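Local coordinates for msDPBB_sym2 protein (Synthetic construct, PDB 7DWW), which is a computationally designed double-psi beta-barrel built to recreate the core fold of RNA polymerase, at residues V40-V45 with D81-M86. Numbering follows the deposited sequence.
Sequences VEIMKV and DLVEIM
E41 N donates to M86 O at 2.8 Å, nearly straight at 170° and in the carbonyl plane, while CA of V40 brings a C-H to the same oxygen. In return M86 N binds E41 O at 2.9 Å, which makes E41 and M86 a hydrogen-bonded antiparallel pair. Two residues further along the first strand and two back along the second, M43 and E84 repeat it with slightly longer bonds, M43 N to E84 O at 3.0 Å and E84 N to M43 O. Between them sits the non-hydrogen-bonded pair I42 and I85. Their side chains run alongside one another on the buried face, CG1 against CG1 at 4.2 Å. V40 and V83 extend this apolar layer: CG2 of I85 meets CB of V40 at 3.7 Å. CG2 of I42, anti to its backbone N, meets CB of V83 at 3.7 Å. The other face carries E41, M43, E84 and M86. There CE of M86 reaches SD of M43 at 3.7 Å, a diagonal contact between the two bonded pairs, with both thioether chains bent at the last torsion. OE2 of E41 is hydrogen-bonded to OG of S47, and OE2 of E84 to OG of S4. Within the double-psi barrel, 39-43 and 82-87 are the central antiparallel neighbours of the mixed sheet, flanked by strand 47-54 beside the first and strand 4-11 beside the second.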
# COMPACT_ATOMS: atom_id res chain seq x y z
N VAL A 40 -4.05 -1.58 -7.66
CA VAL A 40 -4.41 -2.51 -6.59
C VAL A 40 -5.58 -1.88 -5.89
O VAL A 40 -5.73 -0.66 -5.88
CB VAL A 40 -3.26 -2.77 -5.58
CG1 VAL A 40 -2.12 -3.56 -6.23
CG2 VAL A 40 -2.81 -1.48 -4.94
N GLU A 41 -6.41 -2.73 -5.28
CA GLU A 41 -7.52 -2.29 -4.45
C GLU A 41 -7.14 -2.52 -2.98
O GLU A 41 -6.61 -3.58 -2.63
CB GLU A 41 -8.81 -3.04 -4.83
CG GLU A 41 -10.02 -2.80 -3.93
CD GLU A 41 -11.32 -3.35 -4.50
OE1 GLU A 41 -11.25 -4.23 -5.38
OE2 GLU A 41 -12.40 -2.89 -4.09
N ILE A 42 -7.38 -1.51 -2.15
CA ILE A 42 -7.03 -1.56 -0.73
C ILE A 42 -8.30 -1.43 0.07
O ILE A 42 -9.07 -0.48 -0.12
CB ILE A 42 -6.03 -0.46 -0.35
CG1 ILE A 42 -4.77 -0.59 -1.20
CG2 ILE A 42 -5.71 -0.56 1.15
CD1 ILE A 42 -3.96 0.68 -1.31
N MET A 43 -8.54 -2.38 0.97
CA MET A 43 -9.80 -2.47 1.70
C MET A 43 -9.58 -2.61 3.20
O MET A 43 -8.59 -3.22 3.66
CB MET A 43 -10.64 -3.65 1.22
CG MET A 43 -10.48 -3.99 -0.25
SD MET A 43 -11.36 -5.50 -0.68
CE MET A 43 -12.85 -5.30 0.30
N LYS A 44 -10.50 -2.01 3.94
CA LYS A 44 -10.76 -2.38 5.33
C LYS A 44 -12.28 -2.54 5.44
O LYS A 44 -12.79 -3.66 5.33
CB LYS A 44 -10.23 -1.32 6.30
CG LYS A 44 -10.59 -1.57 7.75
CD LYS A 44 -9.45 -1.19 8.68
CE LYS A 44 -8.95 -2.40 9.48
NZ LYS A 44 -10.06 -3.03 10.27
N VAL A 45 -13.04 -1.46 5.55
CA VAL A 45 -14.49 -1.51 5.43
C VAL A 45 -14.95 -0.86 4.13
O VAL A 45 -15.75 -1.43 3.38
CB VAL A 45 -15.17 -0.85 6.65
CG1 VAL A 45 -16.62 -0.46 6.33
CG2 VAL A 45 -15.11 -1.78 7.85
N ASP A 81 -3.43 0.21 11.11
CA ASP A 81 -4.52 -0.67 10.68
C ASP A 81 -4.01 -1.74 9.72
O ASP A 81 -3.08 -1.52 8.95
CB ASP A 81 -5.61 0.13 9.98
CG ASP A 81 -6.41 0.99 10.92
OD1 ASP A 81 -6.47 0.65 12.12
OD2 ASP A 81 -7.00 1.98 10.43
N LEU A 82 -4.63 -2.92 9.78
CA LEU A 82 -4.41 -3.92 8.75
C LEU A 82 -5.34 -3.63 7.58
O LEU A 82 -6.51 -3.28 7.80
CB LEU A 82 -4.66 -5.33 9.26
CG LEU A 82 -3.78 -5.80 10.42
CD1 LEU A 82 -4.06 -7.23 10.73
CD2 LEU A 82 -2.33 -5.63 10.05
N VAL A 83 -4.82 -3.76 6.36
CA VAL A 83 -5.61 -3.67 5.13
C VAL A 83 -5.29 -4.89 4.28
O VAL A 83 -4.20 -5.47 4.38
CB VAL A 83 -5.33 -2.39 4.31
CG1 VAL A 83 -5.94 -1.20 5.02
CG2 VAL A 83 -3.83 -2.19 4.15
N GLU A 84 -6.24 -5.24 3.43
CA GLU A 84 -6.03 -6.21 2.37
C GLU A 84 -5.74 -5.51 1.06
O GLU A 84 -6.44 -4.56 0.69
CB GLU A 84 -7.24 -7.12 2.17
CG GLU A 84 -7.10 -8.05 1.00
CD GLU A 84 -8.24 -9.02 0.91
OE1 GLU A 84 -9.15 -8.97 1.77
OE2 GLU A 84 -8.22 -9.85 -0.02
N ILE A 85 -4.72 -5.98 0.34
CA ILE A 85 -4.32 -5.37 -0.93
C ILE A 85 -4.48 -6.43 -1.99
O ILE A 85 -3.95 -7.54 -1.85
CB ILE A 85 -2.88 -4.85 -0.88
CG1 ILE A 85 -2.74 -3.90 0.30
CG2 ILE A 85 -2.45 -4.20 -2.25
CD1 ILE A 85 -1.37 -3.35 0.52
N MET A 86 -5.30 -6.14 -2.98
CA MET A 86 -5.67 -7.14 -3.96
C MET A 86 -5.43 -6.63 -5.36
O MET A 86 -5.70 -5.46 -5.67
CB MET A 86 -7.14 -7.53 -3.78
CG MET A 86 -7.64 -8.59 -4.72
SD MET A 86 -9.42 -8.83 -4.50
CE MET A 86 -9.70 -7.93 -2.99